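Local atomic coordinates of multicopper oxidase type 1 (Nitrosomonas europaea, PDB entry 3G5W), a protein that binds copper ions and probably works as a laccase-like oxidoreductase, built as a two-domain multicopper oxidase. Residues R13-T24 with W146-P154; K290-E298 with H308-E316. One frame throughout, in Å; residues are numbered along the deposited sequence.

Overall arrangement
Interaction 1 fastens the hairpin of strands 2-15 and 20-27 to the loop that follows strand 137-146, thereby joining the first cupredoxin-like domain to the second; interaction 2 lies near the end of the chain, where residues 290-298 meet 308-316. A probable hydrogen bond from Arg13 N to Glu316 O (2.7 Å) links them, as strand 316-317 pairs antiparallel with strand 2-15; strand 137-146 also serves both, through Trp146 and through Ile140, bonded to Tyr296. Both are partly buried, interaction 2 nearer the chain centre (about 12 Å against 17 Å, centre to centre). Each has an edge-to-face aromatic pair, but interaction 1 adds direct hydrogen bonds, flanked by a salt-bridge network within 13-24, whereas interaction 2 has only water bridges between its polar groups.

Interaction 1. Residues R13-T24 with W146-P154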
loop_
_atom_site.group_PDB
_atom_site.type_symbol
_atom_site.label_atom_id
_atom_site.label_comp_id
_atom_site.label_asym_id
_atom_site.label_seq_id
_atom_site.Cartn_x
_atom_site.Cartn_y
_atom_site.Cartn_z
ATOM N N ARG A 13 5.942 2.282 -31.508
ATOM C CA ARG A 13 4.571 1.830 -31.285
ATOM C C ARG A 13 4.582 0.419 -30.700
ATOM O O ARG A 13 5.217 -0.475 -31.248
ATOM C CB ARG A 13 3.772 1.867 -32.591
ATOM C CG ARG A 13 2.312 1.464 -32.451
ATOM C CD ARG A 13 1.464 1.914 -33.652
ATOM N NE ARG A 13 1.753 3.287 -34.096
ATOM C CZ ARG A 13 1.399 4.402 -33.451
ATOM N NH1 ARG A 13 0.748 4.346 -32.295
ATOM N NH2 ARG A 13 1.714 5.586 -33.961
ATOM N N ILE A 14 3.897 0.240 -29.574
ATOM C CA ILE A 14 3.687 -1.092 -28.990
ATOM C C ILE A 14 2.189 -1.362 -28.870
ATOM O O ILE A 14 1.381 -0.436 -28.950
ATOM C CB ILE A 14 4.392 -1.273 -27.605
ATOM C CG1 ILE A 14 3.759 -0.384 -26.520
ATOM C CG2 ILE A 14 5.913 -1.051 -27.720
ATOM C CD1 ILE A 14 4.203 -0.733 -25.082
ATOM N N VAL A 15 1.831 -2.630 -28.703
ATOM C CA VAL A 15 0.443 -3.041 -28.528
ATOM C C VAL A 15 0.315 -3.773 -27.191
ATOM O O VAL A 15 0.979 -4.787 -26.967
ATOM C CB VAL A 15 -0.033 -3.959 -29.690
ATOM C CG1 VAL A 15 -1.448 -4.463 -29.432
ATOM C CG2 VAL A 15 0.040 -3.221 -31.032
ATOM N N LEU A 16 -0.523 -3.248 -26.303
ATOM C CA LEU A 16 -0.689 -3.838 -24.973
ATOM C C LEU A 16 -1.505 -5.132 -25.043
ATOM O O LEU A 16 -1.067 -6.182 -24.567
ATOM C CB LEU A 16 -1.336 -2.833 -24.010
ATOM C CG LEU A 16 -0.692 -1.451 -23.832
ATOM C CD1 LEU A 16 -1.425 -0.668 -22.743
ATOM C CD2 LEU A 16 0.806 -1.546 -23.508
ATOM N N VAL A 17 -2.691 -5.031 -25.635
ATOM C CA VAL A 17 -3.602 -6.154 -25.860
ATOM C C VAL A 17 -4.493 -5.786 -27.023
ATOM O O VAL A 17 -4.737 -4.605 -27.256
ATOM C CB VAL A 17 -4.616 -6.397 -24.714
ATOM C CG1 VAL A 17 -4.542 -7.821 -24.182
ATOM C CG2 VAL A 17 -4.584 -5.301 -23.655
ATOM N N GLY A 18 -5.014 -6.801 -27.712
ATOM C CA GLY A 18 -5.973 -6.596 -28.797
ATOM C C GLY A 18 -5.531 -5.485 -29.725
ATOM O O GLY A 18 -4.436 -5.541 -30.292
ATOM N N LYS A 19 -6.378 -4.464 -29.850
ATOM C CA LYS A 19 -6.106 -3.308 -30.704
ATOM C C LYS A 19 -5.609 -2.083 -29.924
ATOM O O LYS A 19 -5.443 -0.996 -30.494
ATOM C CB LYS A 19 -7.356 -2.962 -31.530
ATOM C CG LYS A 19 -7.616 -3.941 -32.668
ATOM C CD LYS A 19 -8.998 -3.769 -33.285
ATOM C CE LYS A 19 -9.130 -4.659 -34.525
ATOM N NZ LYS A 19 -10.553 -5.006 -34.827
ATOM N N ARG A 20 -5.356 -2.259 -28.627
ATOM C CA ARG A 20 -4.868 -1.163 -27.796
ATOM C C ARG A 20 -3.364 -0.928 -27.978
ATOM O O ARG A 20 -2.530 -1.624 -27.378
ATOM C CB ARG A 20 -5.257 -1.377 -26.318
ATOM C CG ARG A 20 -4.673 -0.387 -25.305
ATOM C CD ARG A 20 -4.461 1.022 -25.862
ATOM N NE ARG A 20 -5.705 1.685 -26.202
ATOM C CZ ARG A 20 -5.841 2.630 -27.130
ATOM N NH1 ARG A 20 -4.812 3.041 -27.862
ATOM N NH2 ARG A 20 -7.032 3.156 -27.330
ATOM N N ASP A 21 -3.034 0.055 -28.815
ATOM C CA ASP A 21 -1.648 0.431 -29.048
ATOM C C ASP A 21 -1.240 1.618 -28.176
ATOM O O ASP A 21 -2.093 2.283 -27.584
ATOM C CB ASP A 21 -1.379 0.693 -30.544
ATOM C CG ASP A 21 -2.028 1.978 -31.060
ATOM O OD1 ASP A 21 -2.944 2.525 -30.411
ATOM O OD2 ASP A 21 -1.621 2.438 -32.148
ATOM N N PHE A 22 0.066 1.861 -28.077
ATOM C CA PHE A 22 0.576 2.983 -27.301
ATOM C C PHE A 22 1.837 3.551 -27.939
ATOM O O PHE A 22 2.653 2.803 -28.465
ATOM C CB PHE A 22 0.871 2.543 -25.861
ATOM C CG PHE A 22 0.227 3.417 -24.821
ATOM C CD1 PHE A 22 0.869 4.564 -24.359
ATOM C CD2 PHE A 22 -1.027 3.103 -24.316
ATOM C CE1 PHE A 22 0.265 5.378 -23.399
ATOM C CE2 PHE A 22 -1.634 3.906 -23.357
ATOM C CZ PHE A 22 -0.985 5.048 -22.902
ATOM N N HIS A 23 1.982 4.874 -27.882
ATOM C CA HIS A 23 3.180 5.568 -28.336
ATOM C C HIS A 23 4.189 5.582 -27.182
ATOM O O HIS A 23 3.877 6.047 -26.081
ATOM C CB HIS A 23 2.819 6.996 -28.759
ATOM C CG HIS A 23 3.922 7.739 -29.450
ATOM N ND1 HIS A 23 5.206 7.818 -28.952
ATOM C CD2 HIS A 23 3.915 8.477 -30.584
ATOM C CE1 HIS A 23 5.947 8.554 -29.762
ATOM N NE2 HIS A 23 5.188 8.961 -30.763
ATOM N N THR A 24 5.384 5.057 -27.431
ATOM C CA THR A 24 6.415 4.953 -26.403
ATOM C C THR A 24 7.735 5.567 -26.855
ATOM O O THR A 24 8.006 5.680 -28.061
ATOM C CB THR A 24 6.673 3.479 -25.977
ATOM O OG1 THR A 24 7.174 2.726 -27.092
ATOM C CG2 THR A 24 5.405 2.824 -25.435
ATOM N N TRP A 146 -1.510 1.995 -17.241
ATOM C CA TRP A 146 -1.554 2.866 -18.419
ATOM C C TRP A 146 -2.853 3.659 -18.490
ATOM O O TRP A 146 -3.896 3.171 -18.063
ATOM C CB TRP A 146 -1.393 2.052 -19.713
ATOM C CG TRP A 146 -0.195 1.127 -19.749
ATOM C CD1 TRP A 146 -0.056 -0.065 -19.081
ATOM C CD2 TRP A 146 1.016 1.305 -20.502
ATOM N NE1 TRP A 146 1.170 -0.629 -19.364
ATOM C CE2 TRP A 146 1.848 0.190 -20.229
ATOM C CE3 TRP A 146 1.483 2.300 -21.372
ATOM C CZ2 TRP A 146 3.115 0.036 -20.806
ATOM C CZ3 TRP A 146 2.742 2.144 -21.953
ATOM C CH2 TRP A 146 3.548 1.021 -21.657
ATOM N N VAL A 147 -2.771 4.874 -19.040
ATOM C CA VAL A 147 -3.934 5.741 -19.275
ATOM C C VAL A 147 -4.153 5.877 -20.791
ATOM O O VAL A 147 -3.449 6.641 -21.456
ATOM C CB VAL A 147 -3.742 7.140 -18.633
ATOM C CG1 VAL A 147 -4.971 8.030 -18.865
ATOM C CG2 VAL A 147 -3.467 7.020 -17.123
ATOM N N SER A 148 -5.123 5.138 -21.332
ATOM C CA SER A 148 -5.289 5.027 -22.789
ATOM C C SER A 148 -5.672 6.331 -23.508
ATOM O O SER A 148 -5.433 6.466 -24.716
ATOM C CB SER A 148 -6.272 3.909 -23.159
ATOM O OG SER A 148 -7.606 4.288 -22.882
ATOM N N SER A 149 -6.239 7.287 -22.773
ATOM C CA SER A 149 -6.593 8.589 -23.359
ATOM C C SER A 149 -5.367 9.340 -23.884
ATOM O O SER A 149 -5.498 10.219 -24.735
ATOM C CB SER A 149 -7.363 9.454 -22.361
ATOM O OG SER A 149 -6.505 9.931 -21.339
ATOM N N TRP A 150 -4.178 8.979 -23.397
ATOM C CA TRP A 150 -2.935 9.609 -23.856
ATOM C C TRP A 150 -2.102 8.716 -24.778
ATOM O O TRP A 150 -0.977 9.076 -25.138
ATOM C CB TRP A 150 -2.077 10.074 -22.670
ATOM C CG TRP A 150 -2.796 11.005 -21.726
ATOM C CD1 TRP A 150 -3.174 10.732 -20.440
ATOM C CD2 TRP A 150 -3.220 12.350 -21.993
ATOM N NE1 TRP A 150 -3.806 11.821 -19.891
ATOM C CE2 TRP A 150 -3.853 12.827 -20.823
ATOM C CE3 TRP A 150 -3.130 13.197 -23.109
ATOM C CZ2 TRP A 150 -4.394 14.116 -20.731
ATOM C CZ3 TRP A 150 -3.668 14.487 -23.021
ATOM C CH2 TRP A 150 -4.291 14.932 -21.835
ATOM N N ALA A 151 -2.662 7.572 -25.172
ATOM C CA ALA A 151 -1.935 6.560 -25.942
ATOM C C ALA A 151 -1.166 7.168 -27.105
ATOM O O ALA A 151 0.022 6.903 -27.281
ATOM C CB ALA A 151 -2.884 5.472 -26.438
ATOM N N ASN A 152 -1.843 8.002 -27.883
ATOM C CA ASN A 152 -1.225 8.571 -29.065
ATOM C C ASN A 152 -0.993 10.074 -28.972
ATOM O O ASN A 152 -1.055 10.798 -29.969
ATOM C CB ASN A 152 -2.009 8.154 -30.307
ATOM C CG ASN A 152 -1.806 6.683 -30.637
ATOM O OD1 ASN A 152 -0.672 6.229 -30.834
ATOM N ND2 ASN A 152 -2.894 5.928 -30.679
ATOM N N LYS A 153 -0.690 10.526 -27.760
ATOM C CA LYS A 153 -0.412 11.933 -27.502
ATOM C C LYS A 153 0.921 12.127 -26.763
ATOM O O LYS A 153 0.930 12.550 -25.603
ATOM C CB LYS A 153 -1.582 12.573 -26.740
ATOM C CG LYS A 153 -2.845 12.750 -27.594
ATOM C CD LYS A 153 -3.990 13.354 -26.799
ATOM C CE LYS A 153 -5.219 13.567 -27.679
ATOM N NZ LYS A 153 -4.985 14.597 -28.743
ATOM N N PRO A 154 2.054 11.837 -27.442
ATOM C CA PRO A 154 3.380 11.956 -26.823
ATOM C C PRO A 154 3.649 13.384 -26.356
ATOM O O PRO A 154 3.292 14.336 -27.049
ATOM C CB PRO A 154 4.338 11.579 -27.963
ATOM C CG PRO A 154 3.558 11.800 -29.206
ATOM C CD PRO A 154 2.163 11.400 -28.845
HETATM O O HOH W 1 -8.811 2.572 -25.272
#
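The ring of Phe22 is held between two partners on opposite faces. Ala151 CA makes a CH-pi contact 3.5 Å from the ring centroid, almost along the normal, while Trp146 brings the edge of its six-membered ring to the other face, the planes inclined at 62°. At the ring's rim, Phe22 CZ lies 3.3 Å from Val147 O. Cutting Phe22 back to an alanine would probably open a gap between Ala151 and the indole and leave the tryptophan edge without its aromatic face. The indole's own face receives Leu16, whose CD1 sits 3.8 Å from the centroid of the five-membered ring. Trp146 NE1 is hydrogen-bonded to Thr168 OG1 outside the contact.

These residues join two cupredoxin-like domains of a multicopper oxidase: strands 2-15 and 20-27 form an antiparallel beta hairpin, with a type II' turn from Val17 to Arg20, and the loop after strand 137-146 lies against it. His23 N donates to Ala151 O at 2.9 Å, and the His23 ring takes Pro154 CG over one face.

Further out, Asn152 uses both ends of its amide. Arg13 NH1 donates to Asn152 OD1 (2.8 Å, N-H...O 153°), the oxygen lying near the guanidinium plane, and Asn152 ND2 gives a weak bond to Asp21 OD1. Asp21 OD2 pairs with Arg13 NH1 in a salt bridge whose hydrogen bond is weak, and OD1 with Arg20 NH1; together these probably limit their movement. Arg20, folded by bends at chi2 and chi3, donates from NH1 to Asp21 O (2.8 Å, 167°), which sets NH1 beside Ala151 CB. A water connects its NH2 to Ser148 OG, itself hydrogen-bonded to Asp165.

Interaction 2. Residues K290-E298 with H308-E316; sequences KFVPDFYYE and HNSKVFKGE
Phe313 points the edge of its ring at the face of Tyr297, with CE2 3.4 Å from Tyr297 CZ and the two planes at 68°. The approach is off-centre, toward the hydroxyl end of the tyrosine. Phe313 CG stands anti to its carbonyl carbon (chi1 -58°), a setting that sends the ring into the other segment, where CZ also comes 3.1 Å from Phe295 O near the ring plane. That carbonyl has its hydrogen-bond donor elsewhere, in Asn170 ND2. The Phe295 ring completes an aromatic cluster, oblique to Phe313 at 51°, with Phe295 CD2 3.9 Å from Phe313 CE1.

Alongside the cluster, the methyls of Val292 and Val312 meet at 3.8 Å between CG1 of the former and CG2 of the latter, the two side chains running past each other in opposite directions. Val312 CG1 also reaches the edge of the Phe295 ring.

No direct hydrogen bond crosses between the segments. Instead, one water bridges Asp294 OD2 and Ser310 OG; a second bonds Ser310 OG and Asp294 O (2.7 Å from the water), with only a weak bond to OD2. Ser310 OG further accepts from Val312 N, forming an ST turn, and Asp294 OD2 is hydrogen-bonded to Ser300.

Tyr297 OH is hydrogen-bonded to Ala33 O, and its side chain touches strands 35-39 and 137-146. Phe313 bonds through its backbone to Val31 in the loop before strand 35-39, and Tyr296 to Ile140 of strand 137-146, placing the contact between the two domains.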
loop_
_atom_site.group_PDB
_atom_site.type_symbol
_atom_site.label_atom_id
_atom_site.label_comp_id
_atom_site.label_asym_id
_atom_site.label_seq_id
_atom_site.Cartn_x
_atom_site.Cartn_y
_atom_site.Cartn_z
ATOM N N LYS A 290 -0.144 -20.051 -28.544
ATOM C CA LYS A 290 1.173 -20.032 -29.172
ATOM C C LYS A 290 2.181 -19.522 -28.144
ATOM O O LYS A 290 2.194 -18.332 -27.831
ATOM C CB LYS A 290 1.166 -19.078 -30.375
ATOM C CG LYS A 290 0.543 -19.622 -31.662
ATOM C CD LYS A 290 1.559 -20.460 -32.457
ATOM C CE LYS A 290 2.788 -19.649 -32.886
ATOM N NZ LYS A 290 4.036 -20.461 -32.727
ATOM N N PHE A 291 3.014 -20.417 -27.616
ATOM C CA PHE A 291 3.973 -20.045 -26.578
ATOM C C PHE A 291 5.101 -19.167 -27.114
ATOM O O PHE A 291 5.678 -19.447 -28.174
ATOM C CB PHE A 291 4.550 -21.283 -25.891
ATOM C CG PHE A 291 5.475 -20.964 -24.747
ATOM C CD1 PHE A 291 6.836 -21.223 -24.845
ATOM C CD2 PHE A 291 4.982 -20.389 -23.571
ATOM C CE1 PHE A 291 7.698 -20.929 -23.794
ATOM C CE2 PHE A 291 5.833 -20.095 -22.512
ATOM C CZ PHE A 291 7.194 -20.364 -22.624
ATOM N N VAL A 292 5.402 -18.095 -26.383
ATOM C CA VAL A 292 6.537 -17.240 -26.723
ATOM C C VAL A 292 7.613 -17.335 -25.630
ATOM O O VAL A 292 7.401 -16.845 -24.512
ATOM C CB VAL A 292 6.108 -15.767 -26.956
ATOM C CG1 VAL A 292 7.317 -14.897 -27.286
ATOM C CG2 VAL A 292 5.059 -15.670 -28.071
ATOM N N PRO A 293 8.755 -17.994 -25.932
ATOM C CA PRO A 293 9.857 -18.030 -24.961
ATOM C C PRO A 293 10.489 -16.653 -24.751
ATOM O O PRO A 293 10.418 -15.796 -25.640
ATOM C CB PRO A 293 10.874 -18.980 -25.611
ATOM C CG PRO A 293 10.088 -19.759 -26.622
ATOM C CD PRO A 293 9.083 -18.774 -27.141
ATOM N N ASP A 294 11.070 -16.457 -23.566
ATOM C CA ASP A 294 11.783 -15.230 -23.178
ATOM C C ASP A 294 10.902 -13.995 -22.897
ATOM O O ASP A 294 11.416 -12.872 -22.842
ATOM C CB ASP A 294 12.878 -14.886 -24.202
ATOM C CG ASP A 294 14.139 -14.328 -23.552
ATOM O OD1 ASP A 294 14.351 -14.557 -22.343
ATOM O OD2 ASP A 294 14.931 -13.675 -24.262
ATOM N N PHE A 295 9.596 -14.198 -22.704
ATOM C CA PHE A 295 8.685 -13.098 -22.373
ATOM C C PHE A 295 8.931 -12.524 -20.963
ATOM O O PHE A 295 8.522 -11.394 -20.656
ATOM C CB PHE A 295 7.218 -13.524 -22.538
ATOM C CG PHE A 295 6.237 -12.444 -22.162
ATOM C CD1 PHE A 295 5.588 -12.471 -20.921
ATOM C CD2 PHE A 295 5.993 -11.378 -23.024
ATOM C CE1 PHE A 295 4.701 -11.466 -20.554
ATOM C CE2 PHE A 295 5.108 -10.364 -22.667
ATOM C CZ PHE A 295 4.462 -10.405 -21.423
ATOM N N TYR A 296 9.595 -13.308 -20.113
ATOM C CA TYR A 296 10.012 -12.832 -18.786
ATOM C C TYR A 296 11.536 -12.769 -18.710
ATOM O O TYR A 296 12.114 -12.745 -17.623
ATOM C CB TYR A 296 9.428 -13.723 -17.669
ATOM C CG TYR A 296 7.925 -13.842 -17.744
ATOM C CD1 TYR A 296 7.104 -12.821 -17.266
ATOM C CD2 TYR A 296 7.320 -14.965 -18.309
ATOM C CE1 TYR A 296 5.722 -12.906 -17.350
ATOM C CE2 TYR A 296 5.935 -15.060 -18.400
ATOM C CZ TYR A 296 5.146 -14.025 -17.915
ATOM O OH TYR A 296 3.783 -14.095 -17.994
ATOM N N TYR A 297 12.178 -12.719 -19.880
ATOM C CA TYR A 297 13.637 -12.752 -19.991
ATOM C C TYR A 297 14.224 -14.025 -19.380
ATOM O O TYR A 297 15.404 -14.061 -19.039
ATOM C CB TYR A 297 14.286 -11.519 -19.335
ATOM C CG TYR A 297 14.364 -10.285 -20.205
ATOM C CD1 TYR A 297 14.938 -10.336 -21.482
ATOM C CD2 TYR A 297 13.895 -9.065 -19.746
ATOM C CE1 TYR A 297 15.026 -9.190 -22.280
ATOM C CE2 TYR A 297 13.975 -7.908 -20.534
ATOM C CZ TYR A 297 14.543 -7.983 -21.799
ATOM O OH TYR A 297 14.621 -6.853 -22.584
ATOM N N GLU A 298 13.406 -15.071 -19.260
ATOM C CA GLU A 298 13.840 -16.301 -18.600
ATOM C C GLU A 298 14.893 -17.067 -19.412
ATOM O O GLU A 298 15.702 -17.799 -18.840
ATOM C CB GLU A 298 12.637 -17.196 -18.239
ATOM C CG GLU A 298 12.064 -18.025 -19.380
ATOM C CD GLU A 298 11.069 -17.273 -20.268
ATOM O OE1 GLU A 298 10.543 -17.909 -21.204
ATOM O OE2 GLU A 298 10.807 -16.067 -20.041
ATOM N N HIS A 308 21.011 -7.753 -23.290
ATOM C CA HIS A 308 20.222 -8.599 -24.179
ATOM C C HIS A 308 19.013 -7.860 -24.736
ATOM O O HIS A 308 18.084 -7.522 -23.997
ATOM C CB HIS A 308 19.806 -9.898 -23.467
ATOM C CG HIS A 308 20.968 -10.710 -22.988
ATOM N ND1 HIS A 308 21.681 -11.547 -23.819
ATOM C CD2 HIS A 308 21.571 -10.778 -21.778
ATOM C CE1 HIS A 308 22.660 -12.112 -23.136
ATOM N NE2 HIS A 308 22.616 -11.661 -21.895
ATOM N N ASN A 309 19.046 -7.597 -26.044
ATOM C CA ASN A 309 17.868 -7.107 -26.756
ATOM C C ASN A 309 16.966 -8.286 -27.058
ATOM O O ASN A 309 17.423 -9.428 -27.064
ATOM C CB ASN A 309 18.259 -6.430 -28.070
ATOM C CG ASN A 309 19.181 -5.258 -27.867
ATOM O OD1 ASN A 309 18.980 -4.439 -26.971
ATOM N ND2 ASN A 309 20.211 -5.172 -28.696
ATOM N N SER A 310 15.692 -8.021 -27.319
ATOM C CA SER A 310 14.776 -9.095 -27.674
ATOM C C SER A 310 13.719 -8.661 -28.662
ATOM O O SER A 310 13.064 -7.643 -28.456
ATOM C CB SER A 310 14.080 -9.656 -26.438
ATOM O OG SER A 310 13.119 -10.629 -26.838
ATOM N N LYS A 311 13.538 -9.466 -29.708
ATOM C CA LYS A 311 12.489 -9.241 -30.701
ATOM C C LYS A 311 11.096 -9.438 -30.101
ATOM O O LYS A 311 10.110 -8.944 -30.642
ATOM C CB LYS A 311 12.684 -10.155 -31.917
ATOM C CG LYS A 311 13.932 -9.851 -32.750
ATOM C CD LYS A 311 14.010 -10.787 -33.961
ATOM C CE LYS A 311 15.321 -10.634 -34.727
ATOM N NZ LYS A 311 15.239 -9.601 -35.801
ATOM N N VAL A 312 11.019 -10.160 -28.985
ATOM C CA VAL A 312 9.760 -10.338 -28.255
ATOM C C VAL A 312 9.175 -8.991 -27.792
ATOM O O VAL A 312 7.960 -8.784 -27.851
ATOM C CB VAL A 312 9.936 -11.288 -27.039
ATOM C CG1 VAL A 312 8.634 -11.394 -26.218
ATOM C CG2 VAL A 312 10.410 -12.679 -27.498
ATOM N N PHE A 313 10.050 -8.087 -27.350
ATOM C CA PHE A 313 9.636 -6.790 -26.798
ATOM C C PHE A 313 9.716 -5.618 -27.787
ATOM O O PHE A 313 9.310 -4.497 -27.462
ATOM C CB PHE A 313 10.461 -6.459 -25.552
ATOM C CG PHE A 313 10.360 -7.488 -24.470
ATOM C CD1 PHE A 313 9.117 -7.945 -24.037
ATOM C CD2 PHE A 313 11.506 -7.987 -23.865
ATOM C CE1 PHE A 313 9.017 -8.902 -23.025
ATOM C CE2 PHE A 313 11.415 -8.948 -22.847
ATOM C CZ PHE A 313 10.164 -9.400 -22.430
ATOM N N LYS A 314 10.251 -5.878 -28.977
ATOM C CA LYS A 314 10.463 -4.829 -29.967
ATOM C C LYS A 314 9.147 -4.329 -30.554
ATOM O O LYS A 314 8.273 -5.125 -30.911
ATOM C CB LYS A 314 11.394 -5.320 -31.080
ATOM C CG LYS A 314 11.877 -4.208 -31.987
ATOM C CD LYS A 314 13.113 -4.609 -32.769
ATOM C CE LYS A 314 13.531 -3.494 -33.714
ATOM N NZ LYS A 314 13.993 -2.286 -32.962
ATOM N N GLY A 315 9.012 -3.010 -30.649
ATOM C CA GLY A 315 7.834 -2.408 -31.264
ATOM C C GLY A 315 8.096 -2.027 -32.711
ATOM O O GLY A 315 9.063 -2.501 -33.326
ATOM N N GLU A 316 7.229 -1.178 -33.256
ATOM C CA GLU A 316 7.388 -0.666 -34.611
ATOM C C GLU A 316 7.790 0.805 -34.556
ATOM O O GLU A 316 7.167 1.589 -33.833
ATOM C CB GLU A 316 6.092 -0.835 -35.406
ATOM C CG GLU A 316 5.730 -2.294 -35.707
ATOM C CD GLU A 316 4.244 -2.507 -35.984
ATOM O OE1 GLU A 316 3.413 -1.694 -35.510
ATOM O OE2 GLU A 316 3.906 -3.506 -36.669
HETATM O O HOH W 2 14.631 -12.969 -26.833
HETATM O O HOH W 3 13.198 -11.343 -24.111
#